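PDB 6I8W: Alpha/beta fold hydrolase from Pseudomonas aeruginosa, which acts at the membrane as a phospholipase A, degrading phospholipids as a bacterial virulence factor, and may also hydrolyse monoacylglycerols. Local coordinates for residues S103-Q107 against A108-V112; K170-L173 against F174-E178; I228-Q231 against L232-R235; V290-P293 against E294-A297. All coordinates share one frame; numbering follows the deposited sequence.

Contact 1. Residues S103-Q107 against A108-V112; sequences SKPQQ and ASYDV
The Y110 ring meets P105 with its hydroxyl end: P105 O lies at the ring edge, near its plane, and the pyrrolidine of P105 approaches at the same end. The phenol donates to P105 O at 2.6 Å from OH, reaching the carbonyl at a C=O...O angle of 127° and tilted 26° from its plane. Because CG of Y110 stands anti to its own carbonyl carbon (chi1 -67°), the ring is directed back along the chain toward the proline. There P105 CD lies 3.0 Å from Y110 OH, a close fit of ring methylene against hydroxyl. The same carbonyl also closes a type I beta turn from P105 to A108, but the bond from A108 N is weak at 3.5 Å. Thus the phenol supplies the shorter of two bonds to P105 O and ties the turn to the residues that follow it. Across the turn, P105 CB packs on A108 CB at 4.0 Å. The turn belongs to the loop between strand 90-94 and helix 112-125, whose N-cap is D111. On one flank S103 pairs with E51 of strand 50-57; on another, Y110 packs on I228 and Q106 OE1 bonds to Q227 of helix 208-234.

Contact 2. Residues K170-L173 against F174-E178; sequences KSEL and FEDLE
From E172 onward the chain is helical, S171 standing just before it, and three backbone bonds cross the junction: E175 N to S171 O, D176 N to E172 O, and L177 N to L173 O, each 2.9 Å long. S171 occupies the N-cap, its OG accepting from F174 N at 3.3 Å. The serine hydroxyl is placed between its backbone N and carbonyl carbon (chi1 72°), which brings OG toward F174 N so that it can accept that N-H, and V260 O is its other partner. This N-cap opens helix 172-177, a short helix in the segment that follows strand 154-160 of the alpha/beta hydrolase sheet. Outward, K170 runs almost fully extended past the helix start. Its CG rests on F174 CB at 3.7 Å and its NZ reaches E178 OE1 at 2.5 Å, a salt bridge with NZ approaching from above the carboxylate plane. In the conformer described, E175 crosses obliquely over the K170 chain, with OE1 held by R179. On the buried side L173 CG meets L177 CD1 at 4.0 Å, while F198 of helix 191-199 packs on L173. Elsewhere on the helix, a water lies within hydrogen-bonding distance of both E172 OE2 and D176 OD2, bridging the two carboxylates, and R259 holds E172 OE1.

Contact 3. Residues I228-Q231 against L232-R235; sequences IFEQ and LRQR
Q231 and R235 lie side by side and point the same way, the amide stacked on the guanidinium with their planes 22° apart. Q231 OE1 sits over one face of R235, offset toward its rim and 3.4 Å from NH1, an approach whose angle is too poor for a hydrogen bond. That oxygen is instead spent on Y110 N, which fixes the amide against the loop. Close by, I228 and L232 pack more plainly, CG2 to CG at 4.3 Å, with I228 reaching F99. Further round the helix, F229 CE2 touches R233 CD at 3.8 Å, and F71 meets the F229 ring edge-to-face. The outer flank is looser and polar. E230 OE1 receives Q234 NE2 at 3.2 Å through its syn lone pair, the oxygen lying in the amide plane. The other oxygen, OE2, makes a long salt bridge of 3.8 Å to R233 NH1, with the carboxylate and guanidinium planes 67° apart. Both E230 pairings are i to i+3 or i+4, on the exposed side of the helix. Underneath run the regular i to i+4 backbone bonds, ending with R235 N on Q231 O, at the C-terminal end of helix 208-234, where R235 leaves helical geometry after a last turn that buries I228 and exposes R233 and Q234.

Contact 4. Residues V290-P293 against E294-A297; sequences VERP and EETA
R292 and E295 point the same way and lie side by side, the guanidinium gripping the carboxylate side-on with two nitrogens, one to each oxygen. NE donates to E295 OE1 at 2.7 Å and NH2 to E295 OE2 at 3.0 Å, and both oxygens lie in or near the guanidinium plane. Relative to the carboxylate, the donors come from above its plane, and the two flat groups are turned 38° apart. Two bends in the arginine, at chi2 (-140°) and chi3 (-66°), fold its end round to this position, while E295 extends to meet it. The pairing fixes the rotation of both groups, and NH2 also donates to E282 O.

R292 is the N-cap residue of helix 293-308, and its carbonyl is the first acceptor: T296 N bonds to it at 3.0 Å. T296 OG1 stands 2.8 Å from the same R292 O, anti to its own carbonyl carbon; P288 O is another acceptor within its reach. P293, the first residue of the helix, needs no N-H there, and its carbonyl accepts from A297 N at 2.9 Å. This junction joins helix 288-291 to helix 293-308. R292, E295 and T296 pack on M281 of strand 276-281, and P293, T296 and A297 on helix 79-82.

All four contacts are local and lie in series, none nesting in or crossing another. Contact 1 comes first, closing a turn in the loop between strand 90-94 and helix 112-125. Contact 2 follows, opening helix 172-177, and contact 3 closes helix 208-234. Contacts 1 and 3 meet directly: the loop of contact 1 is hydrogen-bonded to the helix end of contact 3. Contact 2 touches contact 3 more lightly, L177 CD1 on F229 CZ. Contact 4 is last, at the junction of helices 288-291 and 293-308, its centre about 29 Å from that of contact 3 on the opposite side of the chain's centre.

Contact 1. Residues S103-Q107 against A108-V112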
loop_
_atom_site.group_PDB
_atom_site.type_symbol
_atom_site.label_atom_id
_atom_site.label_comp_id
_atom_site.label_asym_id
_atom_site.label_seq_id
_atom_site.Cartn_x
_atom_site.Cartn_y
_atom_site.Cartn_z
ATOM N N SER A 103 4.411 -13.249 5.759
ATOM C CA SER A 103 5.705 -13.936 5.688
ATOM C C SER A 103 6.693 -13.164 4.826
ATOM O O SER A 103 6.305 -12.546 3.840
ATOM C CB SER A 103 5.563 -15.366 5.123
ATOM O OG SER A 103 4.794 -16.191 5.975
ATOM N N LYS A 104 7.965 -13.231 5.200
ATOM C CA LYS A 104 9.052 -12.578 4.469
ATOM C C LYS A 104 10.222 -13.541 4.205
ATOM O O LYS A 104 11.326 -13.330 4.708
ATOM C CB LYS A 104 9.545 -11.358 5.257
ATOM C CG LYS A 104 8.417 -10.360 5.614
ATOM C CD LYS A 104 8.908 -9.237 6.525
ATOM C CE LYS A 104 7.760 -8.282 6.895
ATOM N NZ LYS A 104 6.712 -8.974 7.701
ATOM N N PRO A 105 9.991 -14.583 3.388
ATOM C CA PRO A 105 11.066 -15.545 3.077
ATOM C C PRO A 105 12.271 -14.846 2.451
ATOM O O PRO A 105 12.110 -14.070 1.506
ATOM C CB PRO A 105 10.430 -16.506 2.061
ATOM C CG PRO A 105 9.001 -16.182 2.020
ATOM C CD PRO A 105 8.775 -14.822 2.589
ATOM N N GLN A 106 13.457 -15.122 2.971
ATOM C CA GLN A 106 14.651 -14.408 2.555
ATOM C C GLN A 106 15.038 -14.676 1.100
ATOM O O GLN A 106 15.598 -13.804 0.439
ATOM C CB GLN A 106 15.822 -14.772 3.473
ATOM C CG GLN A 106 17.051 -13.885 3.299
ATOM C CD GLN A 106 16.817 -12.460 3.775
ATOM O OE1 GLN A 106 17.319 -11.507 3.178
ATOM N NE2 GLN A 106 16.048 -12.308 4.852
ATOM N N GLN A 107 14.723 -15.865 0.594
ATOM C CA GLN A 107 15.175 -16.255 -0.744
ATOM C C GLN A 107 14.094 -16.160 -1.822
ATOM O O GLN A 107 14.278 -16.636 -2.939
ATOM C CB GLN A 107 15.735 -17.687 -0.724
ATOM C CG GLN A 107 16.948 -17.873 0.169
ATOM C CD GLN A 107 18.077 -16.923 -0.182
ATOM O OE1 GLN A 107 18.606 -16.220 0.683
ATOM N NE2 GLN A 107 18.453 -16.895 -1.457
ATOM N N ALA A 108 12.971 -15.534 -1.507
ATOM C CA ALA A 108 11.887 -15.485 -2.473
ATOM C C ALA A 108 12.096 -14.357 -3.484
ATOM O O ALA A 108 12.930 -13.467 -3.284
ATOM C CB ALA A 108 10.551 -15.318 -1.759
ATOM N N SER A 109 11.346 -14.408 -4.577
ATOM C CA SER A 109 11.296 -13.295 -5.504
ATOM C C SER A 109 10.176 -12.328 -5.089
ATOM O O SER A 109 9.069 -12.750 -4.745
ATOM C CB SER A 109 11.083 -13.791 -6.931
ATOM O OG SER A 109 10.945 -12.692 -7.814
ATOM N N TYR A 110 10.458 -11.035 -5.154
ATOM C CA TYR A 110 9.477 -10.042 -4.785
ATOM C C TYR A 110 9.196 -9.079 -5.928
ATOM O O TYR A 110 8.688 -7.986 -5.703
ATOM C CB TYR A 110 9.932 -9.279 -3.540
ATOM C CG TYR A 110 9.979 -10.137 -2.301
ATOM C CD1 TYR A 110 8.823 -10.412 -1.586
ATOM C CD2 TYR A 110 11.176 -10.681 -1.853
ATOM C CE1 TYR A 110 8.857 -11.204 -0.459
ATOM C CE2 TYR A 110 11.222 -11.466 -0.719
ATOM C CZ TYR A 110 10.049 -11.720 -0.029
ATOM O OH TYR A 110 10.070 -12.499 1.097
ATOM N N ASP A 111 9.534 -9.493 -7.147
ATOM C CA ASP A 111 9.168 -8.730 -8.335
ATOM C C ASP A 111 7.648 -8.650 -8.465
ATOM O O ASP A 111 6.930 -9.506 -7.947
ATOM C CB ASP A 111 9.764 -9.368 -9.590
ATOM C CG ASP A 111 9.128 -10.697 -9.912
ATOM O OD1 ASP A 111 9.570 -11.723 -9.352
ATOM O OD2 ASP A 111 8.154 -10.712 -10.693
ATOM N N VAL A 112 7.152 -7.647 -9.179
ATOM C CA VAL A 112 5.710 -7.389 -9.204
ATOM C C VAL A 112 4.952 -8.488 -9.958
ATOM O O VAL A 112 3.762 -8.702 -9.730
ATOM C CB VAL A 112 5.397 -6.018 -9.828
ATOM C CG1 VAL A 112 5.881 -4.904 -8.916
ATOM C CG2 VAL A 112 6.024 -5.898 -11.223
#

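Contact 2. Residues K170-L173 against F174-E178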
loop_
_atom_site.group_PDB
_atom_site.type_symbol
_atom_site.label_atom_id
_atom_site.label_comp_id
_atom_site.label_asym_id
_atom_site.label_seq_id
_atom_site.Cartn_x
_atom_site.Cartn_y
_atom_site.Cartn_z
ATOM N N LYS A 170 10.944 13.222 -15.108
ATOM C CA LYS A 170 11.624 12.376 -14.135
ATOM C C LYS A 170 11.233 12.804 -12.725
ATOM O O LYS A 170 11.387 13.972 -12.364
ATOM C CB LYS A 170 13.152 12.470 -14.338
ATOM C CG LYS A 170 13.978 11.345 -13.725
ATOM C CD LYS A 170 15.467 11.514 -14.126
ATOM C CE LYS A 170 16.296 10.282 -13.810
ATOM N NZ LYS A 170 17.699 10.336 -14.392
ATOM N N SER A 171 10.733 11.870 -11.923
ATOM C CA SER A 171 10.305 12.211 -10.570
ATOM C C SER A 171 11.501 12.482 -9.662
ATOM O O SER A 171 12.624 12.120 -9.978
ATOM C CB SER A 171 9.443 11.094 -9.981
ATOM O OG SER A 171 10.243 9.962 -9.681
ATOM N N GLU A 172 11.232 13.111 -8.524
ATOM C CA GLU A 172 12.258 13.435 -7.551
ATOM C C GLU A 172 12.883 12.141 -7.006
ATOM O O GLU A 172 14.068 12.119 -6.672
ATOM C CB GLU A 172 11.670 14.295 -6.433
ATOM C CG GLU A 172 12.677 14.881 -5.468
ATOM C CD GLU A 172 12.033 15.854 -4.492
ATOM O OE1 GLU A 172 10.984 16.445 -4.841
ATOM O OE2 GLU A 172 12.563 16.013 -3.370
ATOM N N LEU A 173 12.089 11.073 -6.910
ATOM C CA LEU A 173 12.633 9.763 -6.526
ATOM C C LEU A 173 13.665 9.295 -7.525
ATOM O O LEU A 173 14.761 8.892 -7.142
ATOM C CB LEU A 173 11.547 8.686 -6.414
ATOM C CG LEU A 173 12.161 7.279 -6.250
ATOM C CD1 LEU A 173 12.906 7.145 -4.919
ATOM C CD2 LEU A 173 11.113 6.165 -6.384
ATOM N N PHE A 174 13.313 9.329 -8.805
ATOM C CA PHE A 174 14.229 8.829 -9.812
ATOM C C PHE A 174 15.463 9.722 -9.897
ATOM O O PHE A 174 16.548 9.231 -10.155
ATOM C CB PHE A 174 13.531 8.681 -11.165
ATOM C CG PHE A 174 12.579 7.514 -11.223
ATOM C CD1 PHE A 174 13.062 6.216 -11.190
ATOM C CD2 PHE A 174 11.211 7.705 -11.315
ATOM C CE1 PHE A 174 12.194 5.132 -11.238
ATOM C CE2 PHE A 174 10.339 6.627 -11.369
ATOM C CZ PHE A 174 10.828 5.341 -11.324
ATOM N N GLU A 175 15.325 11.017 -9.624
ATOM C CA GLU A 175 16.477 11.924 -9.540
ATOM C C GLU A 175 17.393 11.526 -8.394
ATOM O O GLU A 175 18.622 11.495 -8.523
ATOM C CB GLU A 175 16.023 13.371 -9.331
ATOM C CG GLU A 175 15.316 14.003 -10.512
ATOM C CD GLU A 175 16.292 14.490 -11.562
ATOM O OE1 GLU A 175 17.516 14.265 -11.394
ATOM O OE2 GLU A 175 15.835 15.108 -12.548
ATOM N N ASP A 176 16.767 11.251 -7.249
ATOM C CA ASP A 176 17.487 10.861 -6.045
ATOM C C ASP A 176 18.279 9.580 -6.297
ATOM O O ASP A 176 19.424 9.456 -5.856
ATOM C CB ASP A 176 16.532 10.641 -4.877
ATOM C CG ASP A 176 15.981 11.941 -4.306
ATOM O OD1 ASP A 176 16.493 13.032 -4.651
ATOM O OD2 ASP A 176 15.037 11.857 -3.497
ATOM N N LEU A 177 17.654 8.634 -7.000
ATOM C CA LEU A 177 18.260 7.325 -7.249
ATOM C C LEU A 177 19.557 7.450 -8.039
ATOM O O LEU A 177 20.473 6.645 -7.864
ATOM C CB LEU A 177 17.276 6.400 -7.971
ATOM C CG LEU A 177 16.111 5.925 -7.082
ATOM C CD1 LEU A 177 15.127 5.067 -7.853
ATOM C CD2 LEU A 177 16.622 5.187 -5.852
ATOM N N GLU A 178 19.654 8.471 -8.889
ATOM C CA GLU A 178 20.884 8.647 -9.669
ATOM C C GLU A 178 22.065 9.033 -8.792
ATOM O O GLU A 178 23.215 8.894 -9.202
ATOM C CB GLU A 178 20.707 9.727 -10.748
ATOM C CG GLU A 178 19.491 9.552 -11.656
ATOM C CD GLU A 178 19.666 8.434 -12.663
ATOM O OE1 GLU A 178 18.757 8.234 -13.494
ATOM O OE2 GLU A 178 20.718 7.762 -12.630
HETATM O O HOH W 1 14.341 14.019 -1.849
#

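Contact 3. Residues I228-Q231 against L232-R235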
loop_
_atom_site.group_PDB
_atom_site.type_symbol
_atom_site.label_atom_id
_atom_site.label_comp_id
_atom_site.label_asym_id
_atom_site.label_seq_id
_atom_site.Cartn_x
_atom_site.Cartn_y
_atom_site.Cartn_z
ATOM N N ILE A 228 14.488 -5.880 -1.419
ATOM C CA ILE A 228 13.306 -5.936 -2.266
ATOM C C ILE A 228 13.340 -4.820 -3.310
ATOM O O ILE A 228 13.034 -5.055 -4.477
ATOM C CB ILE A 228 12.006 -5.836 -1.448
ATOM C CG1 ILE A 228 11.788 -7.111 -0.633
ATOM C CG2 ILE A 228 10.800 -5.627 -2.374
ATOM C CD1 ILE A 228 10.522 -7.064 0.218
ATOM N N PHE A 229 13.724 -3.614 -2.896
ATOM C CA PHE A 229 13.763 -2.484 -3.826
ATOM C C PHE A 229 14.726 -2.777 -4.978
ATOM O O PHE A 229 14.469 -2.406 -6.125
ATOM C CB PHE A 229 14.169 -1.185 -3.121
ATOM C CG PHE A 229 13.875 0.058 -3.930
ATOM C CD1 PHE A 229 12.649 0.692 -3.827
ATOM C CD2 PHE A 229 14.815 0.570 -4.815
ATOM C CE1 PHE A 229 12.369 1.827 -4.581
ATOM C CE2 PHE A 229 14.546 1.698 -5.570
ATOM C CZ PHE A 229 13.320 2.330 -5.458
ATOM N N GLU A 230 15.820 -3.466 -4.673
ATOM C CA GLU A 230 16.790 -3.826 -5.705
ATOM C C GLU A 230 16.197 -4.823 -6.700
ATOM O O GLU A 230 16.451 -4.736 -7.902
ATOM C CB GLU A 230 18.066 -4.385 -5.075
ATOM C CG GLU A 230 19.216 -3.406 -5.121
ATOM C CD GLU A 230 19.488 -2.910 -6.530
ATOM O OE1 GLU A 230 19.905 -3.724 -7.382
ATOM O OE2 GLU A 230 19.274 -1.705 -6.785
ATOM N N GLN A 231 15.401 -5.764 -6.202
ATOM C CA GLN A 231 14.662 -6.666 -7.082
ATOM C C GLN A 231 13.663 -5.909 -7.962
ATOM O O GLN A 231 13.482 -6.239 -9.128
ATOM C CB GLN A 231 13.925 -7.728 -6.272
ATOM C CG GLN A 231 14.832 -8.751 -5.605
ATOM C CD GLN A 231 14.045 -9.947 -5.124
ATOM O OE1 GLN A 231 13.028 -10.302 -5.717
ATOM N NE2 GLN A 231 14.496 -10.563 -4.037
ATOM N N LEU A 232 13.007 -4.896 -7.405
ATOM C CA LEU A 232 12.038 -4.133 -8.186
ATOM C C LEU A 232 12.760 -3.409 -9.325
ATOM O O LEU A 232 12.202 -3.223 -10.410
ATOM C CB LEU A 232 11.270 -3.141 -7.304
ATOM C CG LEU A 232 10.337 -3.718 -6.229
ATOM C CD1 LEU A 232 9.769 -2.614 -5.358
ATOM C CD2 LEU A 232 9.207 -4.521 -6.871
ATOM N N ARG A 233 14.013 -3.029 -9.089
ATOM C CA ARG A 233 14.815 -2.399 -10.131
ATOM C C ARG A 233 15.306 -3.412 -11.159
ATOM O O ARG A 233 15.195 -3.184 -12.362
ATOM C CB ARG A 233 16.016 -1.669 -9.529
ATOM C CG ARG A 233 15.651 -0.544 -8.579
ATOM C CD ARG A 233 16.893 0.188 -8.085
ATOM N NE ARG A 233 17.431 1.104 -9.087
ATOM C CZ ARG A 233 18.425 1.955 -8.857
ATOM N NH1 ARG A 233 18.994 2.000 -7.659
ATOM N NH2 ARG A 233 18.851 2.760 -9.820
ATOM N N GLN A 234 15.865 -4.522 -10.681
ATOM C CA GLN A 234 16.497 -5.505 -11.573
ATOM C C GLN A 234 15.475 -6.370 -12.303
ATOM O O GLN A 234 15.747 -6.869 -13.391
ATOM C CB GLN A 234 17.463 -6.406 -10.795
ATOM C CG GLN A 234 18.572 -5.662 -10.083
ATOM C CD GLN A 234 19.528 -4.979 -11.038
ATOM O OE1 GLN A 234 19.660 -5.377 -12.198
ATOM N NE2 GLN A 234 20.207 -3.943 -10.555
ATOM N N ARG A 235 14.307 -6.550 -11.699
ATOM C CA ARG A 235 13.275 -7.419 -12.261
ATOM C C ARG A 235 12.054 -6.589 -12.641
ATOM O O ARG A 235 10.914 -7.042 -12.545
ATOM C CB ARG A 235 12.895 -8.512 -11.260
ATOM C CG ARG A 235 14.101 -9.333 -10.790
ATOM C CD ARG A 235 13.743 -10.381 -9.733
ATOM N NE ARG A 235 14.947 -10.844 -9.032
ATOM C CZ ARG A 235 14.999 -11.899 -8.222
ATOM N NH1 ARG A 235 13.915 -12.632 -8.003
ATOM N NH2 ARG A 235 16.145 -12.229 -7.638
#

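Contact 4. Residues V290-P293 against E294-A297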
loop_
_atom_site.group_PDB
_atom_site.type_symbol
_atom_site.label_atom_id
_atom_site.label_comp_id
_atom_site.label_asym_id
_atom_site.label_seq_id
_atom_site.Cartn_x
_atom_site.Cartn_y
_atom_site.Cartn_z
ATOM N N VAL A 290 -4.273 8.156 1.713
ATOM C CA VAL A 290 -3.877 8.432 3.098
ATOM C C VAL A 290 -3.960 9.929 3.414
ATOM O O VAL A 290 -4.432 10.310 4.479
ATOM C CB VAL A 290 -2.449 7.927 3.393
ATOM C CG1 VAL A 290 -2.048 8.236 4.845
ATOM C CG2 VAL A 290 -2.337 6.432 3.097
ATOM N N GLU A 291 -3.489 10.772 2.490
ATOM C CA GLU A 291 -3.452 12.214 2.717
ATOM C C GLU A 291 -4.858 12.831 2.808
ATOM O O GLU A 291 -5.148 13.644 3.688
ATOM C CB GLU A 291 -2.648 12.917 1.610
ATOM C CG GLU A 291 -2.508 14.433 1.865
ATOM C CD GLU A 291 -1.434 15.130 1.026
ATOM O OE1 GLU A 291 -1.476 16.376 0.956
ATOM O OE2 GLU A 291 -0.527 14.461 0.472
ATOM N N ARG A 292 -5.717 12.442 1.874
ATOM C CA ARG A 292 -7.088 12.941 1.808
ATOM C C ARG A 292 -8.016 11.751 1.538
ATOM O O ARG A 292 -8.514 11.572 0.419
ATOM C CB ARG A 292 -7.220 14.016 0.725
ATOM C CG ARG A 292 -6.246 15.193 0.902
ATOM C CD ARG A 292 -6.870 16.549 0.595
ATOM N NE ARG A 292 -7.245 16.728 -0.811
ATOM C CZ ARG A 292 -6.476 17.288 -1.742
ATOM N NH1 ARG A 292 -5.264 17.740 -1.434
ATOM N NH2 ARG A 292 -6.929 17.416 -2.984
ATOM N N PRO A 293 -8.235 10.920 2.567
ATOM C CA PRO A 293 -8.879 9.611 2.391
ATOM C C PRO A 293 -10.337 9.692 1.937
ATOM O O PRO A 293 -10.726 8.979 1.024
ATOM C CB PRO A 293 -8.823 8.991 3.800
ATOM C CG PRO A 293 -7.859 9.844 4.591
ATOM C CD PRO A 293 -7.933 11.205 3.985
ATOM N N GLU A 294 -11.139 10.520 2.592
ATOM C CA GLU A 294 -12.574 10.565 2.269
ATOM C C GLU A 294 -12.778 11.155 0.875
ATOM O O GLU A 294 -13.654 10.733 0.131
ATOM C CB GLU A 294 -13.363 11.369 3.320
ATOM C CG GLU A 294 -13.396 10.722 4.725
ATOM C CD GLU A 294 -14.605 9.808 4.960
ATOM O OE1 GLU A 294 -15.519 9.781 4.102
ATOM O OE2 GLU A 294 -14.647 9.121 6.016
ATOM N N GLU A 295 -11.956 12.132 0.531
ATOM C CA GLU A 295 -12.001 12.724 -0.797
ATOM C C GLU A 295 -11.616 11.704 -1.886
ATOM O O GLU A 295 -12.282 11.585 -2.915
ATOM C CB GLU A 295 -11.092 13.938 -0.838
ATOM C CG GLU A 295 -10.934 14.560 -2.192
ATOM C CD GLU A 295 -10.142 15.843 -2.112
ATOM O OE1 GLU A 295 -9.908 16.317 -0.975
ATOM O OE2 GLU A 295 -9.728 16.355 -3.179
ATOM N N THR A 296 -10.539 10.966 -1.658
ATOM C CA THR A 296 -10.108 9.948 -2.596
ATOM C C THR A 296 -11.158 8.834 -2.718
ATOM O O THR A 296 -11.445 8.364 -3.811
ATOM C CB THR A 296 -8.736 9.320 -2.168
ATOM O OG1 THR A 296 -7.761 10.357 -1.983
ATOM C CG2 THR A 296 -8.230 8.356 -3.244
ATOM N N ALA A 297 -11.728 8.424 -1.592
ATOM C CA ALA A 297 -12.769 7.383 -1.575
ATOM C C ALA A 297 -14.015 7.826 -2.320
ATOM O O ALA A 297 -14.722 7.015 -2.905
ATOM C CB ALA A 297 -13.136 7.004 -0.134
#